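Local coordinates for protein calreticulin, putative (Trypanosoma cruzi, PDB 5HCF) that probably acts as a lectin-like chaperone of the calreticulin family, binding both carbohydrate and peptide through its globular domain, at residues A[67-78]-A[143-154]. Residues are numbered along the deposited sequence; the frame is centred on the assembly and turned at random.
Sequences KSLVVSFSVKHE and KLTHVYTLHIAA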
# COMPACT_ATOMS: atom_id res chain seq x y z
N LYS A 67 7.26 2.83 -18.76
CA LYS A 67 8.24 2.60 -17.71
C LYS A 67 7.58 1.86 -16.56
O LYS A 67 6.35 1.88 -16.41
CB LYS A 67 8.84 3.92 -17.22
CG LYS A 67 9.64 4.66 -18.27
CD LYS A 67 9.99 6.06 -17.80
CE LYS A 67 10.92 6.02 -16.59
NZ LYS A 67 12.21 5.35 -16.92
N SER A 68 8.38 1.17 -15.76
CA SER A 68 7.87 0.46 -14.60
C SER A 68 7.52 1.42 -13.47
O SER A 68 8.04 2.54 -13.39
CB SER A 68 8.88 -0.58 -14.11
OG SER A 68 8.85 -1.75 -14.92
N LEU A 69 6.64 0.96 -12.59
CA LEU A 69 6.35 1.68 -11.37
C LEU A 69 6.28 0.68 -10.23
O LEU A 69 5.52 -0.28 -10.29
CB LEU A 69 5.03 2.47 -11.48
CG LEU A 69 4.66 3.30 -10.25
CD1 LEU A 69 5.63 4.46 -10.08
CD2 LEU A 69 3.24 3.81 -10.34
N VAL A 70 7.11 0.90 -9.22
CA VAL A 70 7.18 -0.00 -8.07
C VAL A 70 6.84 0.74 -6.79
O VAL A 70 7.43 1.78 -6.48
CB VAL A 70 8.57 -0.65 -7.94
CG1 VAL A 70 8.57 -1.70 -6.83
CG2 VAL A 70 8.99 -1.27 -9.26
N VAL A 71 5.89 0.18 -6.03
CA VAL A 71 5.47 0.73 -4.75
C VAL A 71 5.75 -0.26 -3.63
O VAL A 71 5.43 -1.44 -3.74
CB VAL A 71 3.97 1.09 -4.73
CG1 VAL A 71 3.66 2.07 -3.61
CG2 VAL A 71 3.54 1.65 -6.07
N SER A 72 6.36 0.22 -2.55
CA SER A 72 6.65 -0.63 -1.41
C SER A 72 6.48 0.12 -0.10
O SER A 72 6.75 1.32 -0.02
CB SER A 72 8.07 -1.19 -1.52
OG SER A 72 8.27 -2.26 -0.62
N PHE A 73 6.00 -0.59 0.92
CA PHE A 73 5.92 -0.04 2.27
C PHE A 73 5.69 -1.19 3.24
O PHE A 73 5.32 -2.29 2.83
CB PHE A 73 4.79 0.99 2.38
CG PHE A 73 3.42 0.39 2.49
CD1 PHE A 73 2.75 -0.07 1.36
CD2 PHE A 73 2.78 0.28 3.72
CE1 PHE A 73 1.49 -0.62 1.45
CE2 PHE A 73 1.51 -0.26 3.82
CZ PHE A 73 0.87 -0.72 2.69
N SER A 74 5.92 -0.93 4.52
CA SER A 74 5.71 -1.95 5.54
C SER A 74 4.70 -1.47 6.59
O SER A 74 4.62 -0.28 6.88
CB SER A 74 7.03 -2.33 6.22
OG SER A 74 7.62 -1.20 6.85
N VAL A 75 3.93 -2.41 7.13
CA VAL A 75 3.07 -2.13 8.28
C VAL A 75 3.33 -3.17 9.36
O VAL A 75 3.48 -4.36 9.07
CB VAL A 75 1.58 -2.18 7.93
CG1 VAL A 75 0.79 -1.29 8.88
CG2 VAL A 75 1.37 -1.75 6.51
N LYS A 76 3.37 -2.73 10.61
CA LYS A 76 3.52 -3.65 11.73
C LYS A 76 2.31 -3.54 12.63
O LYS A 76 2.07 -2.50 13.24
CB LYS A 76 4.80 -3.35 12.51
CG LYS A 76 5.04 -4.31 13.67
CD LYS A 76 6.08 -3.78 14.65
CE LYS A 76 6.55 -4.88 15.58
NZ LYS A 76 7.10 -4.34 16.85
N HIS A 77 1.53 -4.62 12.70
CA HIS A 77 0.36 -4.68 13.58
C HIS A 77 0.70 -5.43 14.86
O HIS A 77 0.28 -6.57 15.04
CB HIS A 77 -0.81 -5.36 12.88
CG HIS A 77 -1.27 -4.67 11.63
ND1 HIS A 77 -1.62 -3.34 11.60
CD2 HIS A 77 -1.43 -5.14 10.37
CE1 HIS A 77 -1.99 -3.01 10.37
NE2 HIS A 77 -1.88 -4.08 9.61
N GLU A 78 1.46 -4.79 15.75
CA GLU A 78 1.92 -5.43 16.98
C GLU A 78 0.86 -5.48 18.07
O GLU A 78 1.03 -6.14 19.09
CB GLU A 78 3.17 -4.70 17.51
CG GLU A 78 3.00 -3.20 17.66
CD GLU A 78 4.04 -2.57 18.57
OE1 GLU A 78 5.22 -2.99 18.52
OE2 GLU A 78 3.69 -1.64 19.33
N LYS A 143 2.25 -10.17 14.97
CA LYS A 143 2.70 -8.86 15.44
C LYS A 143 3.98 -8.39 14.73
O LYS A 143 4.51 -7.33 15.05
CB LYS A 143 2.93 -8.90 16.95
CG LYS A 143 1.68 -9.18 17.75
CD LYS A 143 1.98 -9.27 19.23
CE LYS A 143 0.71 -9.50 20.03
NZ LYS A 143 0.86 -9.09 21.46
N LEU A 144 4.45 -9.17 13.77
CA LEU A 144 5.70 -8.84 13.08
C LEU A 144 5.52 -7.83 11.95
O LEU A 144 4.40 -7.60 11.47
CB LEU A 144 6.34 -10.12 12.53
CG LEU A 144 6.70 -11.21 13.54
CD1 LEU A 144 7.01 -12.50 12.81
CD2 LEU A 144 7.88 -10.77 14.39
N THR A 145 6.63 -7.22 11.54
CA THR A 145 6.63 -6.30 10.41
C THR A 145 6.52 -7.05 9.10
O THR A 145 7.25 -8.02 8.86
CB THR A 145 7.91 -5.43 10.39
OG1 THR A 145 7.91 -4.55 11.53
CG2 THR A 145 7.97 -4.59 9.12
N HIS A 146 5.61 -6.61 8.23
CA HIS A 146 5.49 -7.19 6.90
C HIS A 146 5.58 -6.11 5.83
O HIS A 146 5.14 -4.97 6.05
CB HIS A 146 4.19 -7.97 6.77
CG HIS A 146 4.10 -9.13 7.72
ND1 HIS A 146 4.79 -10.31 7.52
CD2 HIS A 146 3.40 -9.29 8.87
CE1 HIS A 146 4.52 -11.14 8.51
NE2 HIS A 146 3.68 -10.54 9.34
N VAL A 147 6.15 -6.47 4.69
CA VAL A 147 6.38 -5.52 3.60
C VAL A 147 5.51 -5.85 2.39
O VAL A 147 5.40 -7.01 1.99
CB VAL A 147 7.86 -5.52 3.17
CG1 VAL A 147 8.12 -4.41 2.15
CG2 VAL A 147 8.77 -5.37 4.39
N TYR A 148 4.90 -4.83 1.81
CA TYR A 148 4.05 -5.02 0.65
C TYR A 148 4.59 -4.23 -0.53
O TYR A 148 4.70 -3.01 -0.48
CB TYR A 148 2.61 -4.61 0.97
CG TYR A 148 2.07 -5.31 2.19
CD1 TYR A 148 2.34 -4.84 3.47
CD2 TYR A 148 1.30 -6.47 2.07
CE1 TYR A 148 1.86 -5.48 4.59
CE2 TYR A 148 0.81 -7.12 3.18
CZ TYR A 148 1.10 -6.63 4.44
OH TYR A 148 0.61 -7.27 5.56
N THR A 149 4.94 -4.96 -1.59
CA THR A 149 5.59 -4.36 -2.75
C THR A 149 4.82 -4.69 -4.02
O THR A 149 4.42 -5.83 -4.24
CB THR A 149 7.04 -4.85 -2.91
OG1 THR A 149 7.76 -4.63 -1.68
CG2 THR A 149 7.74 -4.11 -4.03
N LEU A 150 4.61 -3.68 -4.86
CA LEU A 150 3.87 -3.85 -6.10
C LEU A 150 4.67 -3.36 -7.30
O LEU A 150 5.16 -2.23 -7.31
CB LEU A 150 2.53 -3.10 -6.06
CG LEU A 150 1.69 -3.24 -7.32
CD1 LEU A 150 1.41 -4.70 -7.61
CD2 LEU A 150 0.40 -2.45 -7.22
N HIS A 151 4.81 -4.23 -8.29
CA HIS A 151 5.42 -3.86 -9.55
C HIS A 151 4.37 -3.79 -10.64
O HIS A 151 3.75 -4.80 -10.98
CB HIS A 151 6.52 -4.85 -9.94
CG HIS A 151 7.19 -4.53 -11.25
ND1 HIS A 151 7.85 -5.48 -11.99
CD2 HIS A 151 7.28 -3.37 -11.94
CE1 HIS A 151 8.34 -4.92 -13.09
NE2 HIS A 151 8.01 -3.64 -13.08
N ILE A 152 4.14 -2.58 -11.16
CA ILE A 152 3.32 -2.39 -12.36
C ILE A 152 4.23 -2.15 -13.55
O ILE A 152 4.85 -1.09 -13.66
CB ILE A 152 2.34 -1.21 -12.20
CG1 ILE A 152 1.51 -1.37 -10.93
CG2 ILE A 152 1.43 -1.10 -13.42
CD1 ILE A 152 0.46 -2.44 -11.04
N ALA A 153 4.30 -3.12 -14.45
CA ALA A 153 5.21 -3.07 -15.59
C ALA A 153 4.54 -2.45 -16.83
O ALA A 153 3.31 -2.39 -16.92
CB ALA A 153 5.73 -4.46 -15.91
N ALA A 154 5.36 -1.98 -17.76
CA ALA A 154 4.87 -1.26 -18.94
C ALA A 154 4.26 -2.19 -19.98
O ALA A 154 3.69 -1.73 -20.97
CB ALA A 154 5.99 -0.44 -19.56
O HOH W 1 4.27 1.23 -15.06
O HOH W 2 7.85 -1.90 -17.45
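Ser68 OG and Leu69 O lie at the edge of the His151 ring, in its plane; His151 NE2 and Ser68 OG share a hydrogen bond of 2.8 Å. With CG anti to the backbone N (chi1 179°), the end of the histidine leans toward strand 69-76, and Val70 CG2 approaches the ring obliquely, 3.8 Å from His151 CD2. On the other face of the sheet, the rings of Phe73 and Tyr148 lie obliquely, planes at 32° and centroids 5.9 Å apart, with Phe73 O near the plane of the tyrosine at its edge. Val75 CG2 also reaches Tyr148 CE1. On the face that carries Val70 and His151, Ser72 OG and Thr149 OG1, both buried, share a hydrogen bond of 2.6 Å. Eight backbone hydrogen bonds pair the antiparallel strands from Leu69–Ile152 to Val75–His146, and a water donating to both Lys67 O and Ile152 O extends the link. At the far end the extended Lys76 chain crosses Thr145 at about a right angle, brings CE to 3.2 Å from Lys143 O, and ends in a salt bridge from NZ to Glu78 OE1. Strand 69-76 is flanked by strands 145-152 and 223-230 in one sheet of the legume-lectin-like sandwich; Tyr148 and Leu150 pack on Phe109 of the opposing sheet, while helix 248-260 packs on Leu144 through Leu255, and its Glu251 hydrogen-bonds Thr145 OG1.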